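Transcriptional regulator, TetR family (Agrobacterium tumefaciens, PDB 3C2B) probably binds regulatory DNA as a TetR-family transcription factor that controls gene expression. Local coordinates at residues A[75-80]-A[140-145]; A[81-86]-A[151-156]. All blocks are in the same frame, centred on the assembly; numbering follows the deposited sequence.

Contact 1: residues A[75-80]-A[140-145]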
ATOM      1  N   ARG A  75      -4.573  20.159  -4.767  1.00 76.82           N
ATOM      2  CA  ARG A  75      -3.528  21.137  -4.459  1.00 75.75           C
ATOM      3  C   ARG A  75      -2.433  21.154  -5.530  1.00 75.24           C
ATOM      4  O   ARG A  75      -1.857  20.105  -5.859  1.00 74.94           O
ATOM      5  CB  ARG A  75      -2.911  20.830  -3.081  1.00 75.74           C
ATOM      6  CG  ARG A  75      -2.464  22.071  -2.324  1.00 75.54           C
ATOM      7  CD  ARG A  75      -1.659  21.752  -1.074  1.00 75.21           C
ATOM      8  NE  ARG A  75      -0.211  21.835  -1.283  1.00 73.71           N
ATOM      9  CZ  ARG A  75       0.472  22.963  -1.487  1.00 72.81           C
ATOM     10  NH1 ARG A  75      -0.147  24.132  -1.548  1.00 72.75           N
ATOM     11  NH2 ARG A  75       1.787  22.924  -1.653  1.00 72.25           N
ATOM     12  N   THR A  76      -2.181  22.343  -6.087  1.00 74.49           N
ATOM     13  CA  THR A  76      -1.062  22.566  -7.004  1.00 73.86           C
ATOM     14  C   THR A  76       0.180  22.907  -6.187  1.00 73.56           C
ATOM     15  O   THR A  76       0.171  23.842  -5.373  1.00 73.55           O
ATOM     16  CB  THR A  76      -1.361  23.693  -8.028  1.00 73.86           C
ATOM     17  OG1 THR A  76      -2.503  23.329  -8.806  1.00 73.84           O
ATOM     18  CG2 THR A  76      -0.179  23.926  -8.972  1.00 73.64           C
ATOM     19  N   PHE A  77       1.242  22.138  -6.408  1.00 72.90           N
ATOM     20  CA  PHE A  77       2.477  22.289  -5.648  1.00 72.18           C
ATOM     21  C   PHE A  77       3.461  23.274  -6.283  1.00 71.75           C
ATOM     22  O   PHE A  77       3.496  23.454  -7.504  1.00 71.55           O
ATOM     23  CB  PHE A  77       3.126  20.926  -5.403  1.00 72.24           C
ATOM     24  CG  PHE A  77       2.362  20.061  -4.440  1.00 71.99           C
ATOM     25  CD1 PHE A  77       2.698  20.040  -3.089  1.00 72.19           C
ATOM     26  CD2 PHE A  77       1.304  19.271  -4.883  1.00 71.48           C
ATOM     27  CE1 PHE A  77       1.992  19.246  -2.193  1.00 72.57           C
ATOM     28  CE2 PHE A  77       0.590  18.476  -4.001  1.00 71.89           C
ATOM     29  CZ  PHE A  77       0.930  18.463  -2.650  1.00 72.36           C
ATOM     30  N   GLU A  78       4.256  23.900  -5.423  1.00 71.18           N
ATOM     31  CA  GLU A  78       5.181  24.955  -5.810  1.00 70.76           C
ATOM     32  C   GLU A  78       6.398  24.385  -6.538  1.00 70.57           C
ATOM     33  O   GLU A  78       7.056  23.469  -6.032  1.00 70.37           O
ATOM     34  CB  GLU A  78       5.622  25.737  -4.563  1.00 70.83           C
ATOM     35  CG  GLU A  78       4.489  25.996  -3.557  1.00 70.64           C
ATOM     36  CD  GLU A  78       4.971  26.447  -2.184  1.00 70.40           C
ATOM     37  OE1 GLU A  78       4.177  26.369  -1.220  1.00 69.51           O
ATOM     38  OE2 GLU A  78       6.135  26.879  -2.061  1.00 70.10           O
ATOM     39  N   LYS A  79       6.677  24.921  -7.728  1.00 70.36           N
ATOM     40  CA  LYS A  79       7.891  24.583  -8.477  1.00 70.12           C
ATOM     41  C   LYS A  79       9.098  24.699  -7.553  1.00 70.04           C
ATOM     42  O   LYS A  79       9.365  25.770  -6.997  1.00 69.99           O
ATOM     43  CB  LYS A  79       8.082  25.509  -9.692  1.00 70.06           C
ATOM     44  CG  LYS A  79       7.616  24.938 -11.050  1.00 69.90           C
ATOM     45  CD  LYS A  79       8.426  25.705 -12.206  1.00 69.29           C
ATOM     46  CE  LYS A  79       7.623  25.700 -13.515  1.00 68.76           C
ATOM     47  NZ  LYS A  79       7.583  24.196 -14.160  1.00 67.74           N
ATOM     48  N   ALA A  80       9.802  23.581  -7.376  1.00 69.94           N
ATOM     49  CA  ALA A  80      11.006  23.536  -6.545  1.00 69.73           C
ATOM     50  C   ALA A  80      12.090  24.434  -7.129  1.00 69.60           C
ATOM     51  O   ALA A  80      12.434  24.317  -8.310  1.00 69.57           O
ATOM     52  CB  ALA A  80      11.505  22.107  -6.411  1.00 69.72           C
ATOM     53  N   ASP A 140       4.388  13.644  -7.396  1.00 53.56           N
ATOM     54  CA  ASP A 140       5.607  13.032  -7.904  1.00 52.72           C
ATOM     55  C   ASP A 140       6.544  14.088  -8.489  1.00 51.94           C
ATOM     56  O   ASP A 140       7.754  13.995  -8.313  1.00 51.07           O
ATOM     57  CB  ASP A 140       5.294  11.973  -8.956  1.00 52.90           C
ATOM     58  CG  ASP A 140       4.705  10.685  -8.364  1.00 53.33           C
ATOM     59  OD1 ASP A 140       4.663  10.525  -7.129  1.00 54.60           O
ATOM     60  OD2 ASP A 140       4.303   9.808  -9.154  1.00 52.68           O
ATOM     61  N   ARG A 141       5.985  15.085  -9.174  1.00 51.62           N
ATOM     62  CA  ARG A 141       6.800  16.150  -9.778  1.00 51.68           C
ATOM     63  C   ARG A 141       7.407  17.020  -8.672  1.00 51.12           C
ATOM     64  O   ARG A 141       8.556  17.429  -8.775  1.00 50.33           O
ATOM     65  CB  ARG A 141       6.008  16.993 -10.791  1.00 51.67           C
ATOM     66  CG  ARG A 141       6.877  17.468 -11.971  1.00 53.72           C
ATOM     67  CD  ARG A 141       6.156  18.412 -12.926  1.00 53.42           C
ATOM     68  NE  ARG A 141       6.899  18.577 -14.179  1.00 54.93           N
ATOM     69  CZ  ARG A 141       6.715  17.827 -15.275  1.00 55.75           C
ATOM     70  NH1 ARG A 141       5.826  16.832 -15.282  1.00 56.81           N
ATOM     71  NH2 ARG A 141       7.434  18.060 -16.371  1.00 56.05           N
ATOM     72  N   ARG A 142       6.633  17.276  -7.609  1.00 50.08           N
ATOM     73  CA  ARG A 142       7.141  17.954  -6.418  1.00 50.05           C
ATOM     74  C   ARG A 142       8.407  17.235  -5.908  1.00 49.34           C
ATOM     75  O   ARG A 142       9.463  17.836  -5.811  1.00 49.49           O
ATOM     76  CB  ARG A 142       6.075  17.970  -5.322  1.00 50.15           C
ATOM     77  CG  ARG A 142       6.117  19.139  -4.373  1.00 53.03           C
ATOM     78  CD  ARG A 142       7.417  19.198  -3.607  1.00 56.58           C
ATOM     79  NE  ARG A 142       8.062  20.513  -3.730  1.00 56.12           N
ATOM     80  CZ  ARG A 142       8.034  21.478  -2.814  1.00 55.97           C
ATOM     81  NH1 ARG A 142       8.661  22.625  -3.036  1.00 54.21           N
ATOM     82  NH2 ARG A 142       7.372  21.304  -1.685  1.00 58.50           N
ATOM     83  N   ALA A 143       8.288  15.940  -5.653  1.00 48.18           N
ATOM     84  CA  ALA A 143       9.319  15.160  -5.035  1.00 48.75           C
ATOM     85  C   ALA A 143      10.596  15.122  -5.870  1.00 48.77           C
ATOM     86  O   ALA A 143      11.678  15.340  -5.328  1.00 47.84           O
ATOM     87  CB  ALA A 143       8.803  13.752  -4.726  1.00 47.43           C
ATOM     88  N   ARG A 144      10.448  14.908  -7.184  1.00 48.68           N
ATOM     89  CA  ARG A 144      11.586  14.868  -8.113  1.00 49.40           C
ATOM     90  C   ARG A 144      12.249  16.228  -8.209  1.00 48.44           C
ATOM     91  O   ARG A 144      13.473  16.308  -8.262  1.00 48.09           O
ATOM     92  CB  ARG A 144      11.159  14.455  -9.526  1.00 49.23           C
ATOM     93  CG  ARG A 144      10.446  13.132  -9.630  1.00 51.60           C
ATOM     94  CD  ARG A 144      10.268  12.807 -11.127  1.00 55.14           C
ATOM     95  NE  ARG A 144       8.884  12.477 -11.456  1.00 58.53           N
ATOM     96  CZ  ARG A 144       8.334  11.265 -11.351  1.00 58.31           C
ATOM     97  NH1 ARG A 144       9.027  10.209 -10.922  1.00 58.77           N
ATOM     98  NH2 ARG A 144       7.066  11.119 -11.676  1.00 59.50           N
ATOM     99  N   GLY A 145      11.426  17.276  -8.263  1.00 47.71           N
ATOM    100  CA  GLY A 145      11.909  18.670  -8.250  1.00 47.89           C
ATOM    101  C   GLY A 145      12.800  18.958  -7.047  1.00 47.73           C
ATOM    102  O   GLY A 145      13.904  19.470  -7.175  1.00 47.71           O
TER

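Contact 2: residues A[81-86]-A[151-156]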
ATOM      1  N   GLY A  81      12.609  25.337  -6.297  1.00 69.41           N
ATOM      2  CA  GLY A  81      13.583  26.337  -6.743  1.00 69.11           C
ATOM      3  C   GLY A  81      14.870  25.691  -7.209  1.00 68.62           C
ATOM      4  O   GLY A  81      15.298  24.688  -6.644  1.00 68.95           O
ATOM      5  N   ASP A  82      15.479  26.267  -8.242  1.00 68.04           N
ATOM      6  CA  ASP A  82      16.718  25.745  -8.822  1.00 67.02           C
ATOM      7  C   ASP A  82      17.700  25.286  -7.740  1.00 65.70           C
ATOM      8  O   ASP A  82      18.197  24.161  -7.793  1.00 65.64           O
ATOM      9  CB  ASP A  82      17.353  26.786  -9.748  1.00 67.53           C
ATOM     10  CG  ASP A  82      18.111  26.157 -10.922  1.00 69.02           C
ATOM     11  OD1 ASP A  82      17.518  26.035 -12.026  1.00 68.97           O
ATOM     12  OD2 ASP A  82      19.304  25.801 -10.742  1.00 70.60           O
ATOM     13  N   ARG A  83      17.946  26.137  -6.742  1.00 63.84           N
ATOM     14  CA  ARG A  83      18.926  25.812  -5.704  1.00 61.68           C
ATOM     15  C   ARG A  83      18.485  26.100  -4.261  1.00 59.69           C
ATOM     16  O   ARG A  83      17.683  27.007  -4.012  1.00 59.55           O
ATOM     17  CB  ARG A  83      20.268  26.456  -6.023  1.00 61.76           C
ATOM     18  CG  ARG A  83      21.010  25.752  -7.164  1.00 63.11           C
ATOM     19  CD  ARG A  83      22.506  26.045  -7.149  1.00 64.71           C
ATOM     20  NE  ARG A  83      23.056  25.831  -5.807  1.00 66.14           N
ATOM     21  CZ  ARG A  83      24.308  25.470  -5.533  1.00 65.61           C
ATOM     22  NH1 ARG A  83      24.671  25.318  -4.267  1.00 65.26           N
ATOM     23  NH2 ARG A  83      25.187  25.237  -6.506  1.00 64.41           N
ATOM     24  N   VAL A  84      19.009  25.311  -3.323  1.00 56.67           N
ATOM     25  CA  VAL A  84      18.595  25.388  -1.917  1.00 54.36           C
ATOM     26  C   VAL A  84      19.779  25.281  -0.971  1.00 53.15           C
ATOM     27  O   VAL A  84      20.821  24.753  -1.340  1.00 52.47           O
ATOM     28  CB  VAL A  84      17.569  24.251  -1.534  1.00 54.08           C
ATOM     29  CG1 VAL A  84      16.190  24.507  -2.136  1.00 53.35           C
ATOM     30  CG2 VAL A  84      18.092  22.906  -1.954  1.00 53.47           C
ATOM     31  N   SER A  85      19.607  25.783   0.247  1.00 52.28           N
ATOM     32  CA  SER A  85      20.537  25.521   1.341  1.00 52.25           C
ATOM     33  C   SER A  85      20.154  24.177   1.945  1.00 52.01           C
ATOM     34  O   SER A  85      19.056  23.663   1.676  1.00 51.20           O
ATOM     35  CB  SER A  85      20.390  26.576   2.421  1.00 52.53           C
ATOM     36  OG  SER A  85      19.054  26.592   2.925  1.00 53.95           O
ATOM     37  N   ALA A  86      21.040  23.627   2.775  1.00 51.61           N
ATOM     38  CA  ALA A  86      20.789  22.370   3.438  1.00 51.21           C
ATOM     39  C   ALA A  86      19.563  22.408   4.380  1.00 51.37           C
ATOM     40  O   ALA A  86      18.723  21.506   4.312  1.00 51.14           O
ATOM     41  CB  ALA A  86      22.049  21.840   4.139  1.00 50.80           C
ATOM     42  N   ARG A 151      20.258  17.376  -5.187  1.00 57.66           N
ATOM     43  CA  ARG A 151      21.417  16.922  -5.982  1.00 58.81           C
ATOM     44  C   ARG A 151      22.226  18.119  -6.535  1.00 59.51           C
ATOM     45  O   ARG A 151      23.426  18.199  -6.316  1.00 59.70           O
ATOM     46  CB  ARG A 151      20.952  16.061  -7.161  1.00 58.07           C
ATOM     47  CG  ARG A 151      22.037  15.189  -7.776  1.00 59.16           C
ATOM     48  CD  ARG A 151      21.630  14.744  -9.176  1.00 59.86           C
ATOM     49  NE  ARG A 151      21.311  15.912  -9.999  1.00 61.67           N
ATOM     50  CZ  ARG A 151      22.225  16.736 -10.522  1.00 62.28           C
ATOM     51  NH1 ARG A 151      23.530  16.537 -10.337  1.00 60.80           N
ATOM     52  NH2 ARG A 151      21.830  17.781 -11.224  1.00 63.90           N
ATOM     53  N   ARG A 152      21.564  19.033  -7.255  1.00 60.05           N
ATOM     54  CA  ARG A 152      22.243  20.203  -7.846  1.00 61.11           C
ATOM     55  C   ARG A 152      23.085  20.966  -6.828  1.00 61.47           C
ATOM     56  O   ARG A 152      24.137  21.536  -7.172  1.00 61.81           O
ATOM     57  CB  ARG A 152      21.239  21.184  -8.421  1.00 61.09           C
ATOM     58  CG  ARG A 152      20.681  20.797  -9.730  1.00 62.08           C
ATOM     59  CD  ARG A 152      20.097  22.010 -10.430  1.00 65.13           C
ATOM     60  NE  ARG A 152      18.822  21.666 -11.047  1.00 67.07           N
ATOM     61  CZ  ARG A 152      17.638  21.812 -10.446  1.00 69.25           C
ATOM     62  NH1 ARG A 152      17.555  22.328  -9.225  1.00 69.36           N
ATOM     63  NH2 ARG A 152      16.525  21.463 -11.073  1.00 69.38           N
ATOM     64  N   SER A 153      22.615  20.979  -5.584  1.00 61.10           N
ATOM     65  CA  SER A 153      23.178  21.833  -4.585  1.00 61.50           C
ATOM     66  C   SER A 153      24.271  21.124  -3.843  1.00 61.62           C
ATOM     67  O   SER A 153      24.825  21.667  -2.899  1.00 62.32           O
ATOM     68  CB  SER A 153      22.097  22.334  -3.637  1.00 62.02           C
ATOM     69  OG  SER A 153      21.153  23.137  -4.335  1.00 62.00           O
ATOM     70  N   GLY A 154      24.591  19.910  -4.290  1.00 61.43           N
ATOM     71  CA  GLY A 154      25.656  19.110  -3.717  1.00 60.68           C
ATOM     72  C   GLY A 154      25.273  18.368  -2.450  1.00 60.65           C
ATOM     73  O   GLY A 154      26.158  17.807  -1.772  1.00 59.58           O
ATOM     74  N   TYR A 155      23.978  18.353  -2.112  1.00 59.92           N
ATOM     75  CA  TYR A 155      23.532  17.752  -0.824  1.00 60.25           C
ATOM     76  C   TYR A 155      23.073  16.283  -0.896  1.00 58.70           C
ATOM     77  O   TYR A 155      23.026  15.613   0.119  1.00 59.66           O
ATOM     78  CB  TYR A 155      22.433  18.596  -0.162  1.00 61.14           C
ATOM     79  CG  TYR A 155      22.834  20.019   0.151  1.00 63.29           C
ATOM     80  CD1 TYR A 155      23.940  20.306   0.979  1.00 63.46           C
ATOM     81  CD2 TYR A 155      22.096  21.092  -0.372  1.00 63.71           C
ATOM     82  CE1 TYR A 155      24.298  21.619   1.259  1.00 64.84           C
ATOM     83  CE2 TYR A 155      22.444  22.399  -0.087  1.00 64.11           C
ATOM     84  CZ  TYR A 155      23.543  22.660   0.715  1.00 64.26           C
ATOM     85  OH  TYR A 155      23.853  23.973   0.972  1.00 63.99           O
ATOM     86  N   LEU A 156      22.745  15.808  -2.094  1.00 57.94           N
ATOM     87  CA  LEU A 156      22.274  14.427  -2.323  1.00 57.72           C
ATOM     88  C   LEU A 156      23.083  13.743  -3.406  1.00 58.26           C
ATOM     89  O   LEU A 156      23.397  14.343  -4.433  1.00 57.05           O
ATOM     90  CB  LEU A 156      20.805  14.401  -2.769  1.00 56.09           C
ATOM     91  CG  LEU A 156      19.775  14.993  -1.828  1.00 53.33           C
ATOM     92  CD1 LEU A 156      18.426  14.867  -2.522  1.00 50.42           C
ATOM     93  CD2 LEU A 156      19.815  14.232  -0.493  1.00 50.31           C
TER

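Contact 1: residues A[75-80]-A[140-145]
The Phe-77 ring and the Arg-142 guanidinium lie with their planes 43° apart, and the two side chains cross at about a right angle. One face of the ring carries Arg-75 NE from the same loop, 3.5 Å above the plane and displaced toward the rim; Arg-142 CG approaches the ring obliquely. Ala-80 CA approaches the guanidinium rim nearly level with it, and Glu-78 O takes an oblique position. This is a loop laid against a helix in the all-helical TetR-type fold: residues 75-80, between helices 59-71 and 86-104, meet helix 137-152.

The apolar part of the contact is made by the root of the arginine chain, with Arg-142 CG 3.6 Å from Phe-77 CB and 3.8 Å from Phe-77 CD1. A chi1 of -150° sets CG anti to the backbone N, against Phe-77; the bends at chi2 and chi3 then bring the guanidinium to the loop backbone, where Arg-142 NH1 is 3.5 Å from Glu-78 O. Arg-142 NE is buried here and has no polar partner in the model. Beyond the loop, Phe-96 of helix 86-104 also touches this arginine.

Three residues further along the helix, the chains close to 5.2 Å between the CA atoms of Ala-80 and Gly-145. Gly-145 presents bare backbone there, and Ala-80 CB rests 3.5 Å from Gly-145 C.

Contact 2: residues A[81-86]-A[151-156]
Ser-153 OG is gripped by two backbone groups: it accepts the N-H of Val-84 from the loop (Val-84 N to Ser-153 OG 3.2 Å, N-H...O angle 175°) and is itself hydrogen-bonded to Ala-149 O, in the last turn of helix 137-152. The nearly straight first bond ties residues 81-86 to the C-terminal end of that helix, which closes in a Schellman motif with Gly-154 at positive phi. The same loop leads to the start of helix 86-104, where Ser-85 is the N-cap: its OG caps a backbone N of the first turn and is hydrogen-bonded to Gln-88 OE1. The contact thus joins one helix end to another helix start.

Tyr-155, two residues on from the serine, has both ring faces covered. Ser-153 O stands over the centre of one, 3.7 Å above the plane; Ala-86 CB lies over the opposite face as a CH-pi contact, 3.9 Å from the ring centroid and 21° off the normal. Lys-209 NZ hydrogen-bonds Ser-153 O, and Lys-209 makes a cation-pi contact with the ring. Val-84 O meets the ring edge in plane, 3.1 Å from Tyr-155 CE2. The hydroxyl is held by Glu-213, whose carboxylate also accepts the N-H of Ala-86, so helix 208-214 secures both partners.

Toward the exposed side, the Asp-82 carboxylate and Arg-152 guanidinium stack with planes 24° apart. Asp-82 OD2 is 4.2 Å from Arg-152 NE and well out of the guanidinium plane, so any attraction is probably of charges alone. The guanidinium of Arg-83 lies against the helix-end backbone, one face carrying Arg-152 O and also Ser-153 CA, the latter 3.8 Å from Arg-83 NH1.

Contacts 1 and 2 follow one another without a break in the loop, which passes from Ala-80 to Gly-81 between them, and both use helix 137-152. Their centres are 15 Å apart. Because the order 75-80, 81-86 is matched by 140-145, 151-156, the loop runs in the same sense as the helix, from its body to its C-terminal end. The centre of contact 1 lies about 12 Å, that of contact 2 about 25 Å, from the centre of the chain. Contact 1 rests on van der Waals contact, with no hydrogen bond between its segments; contact 2 buries more area (390 against 249 Å²) and adds one. The predicted DNA-binding motif, residues 37-56, belongs to neither.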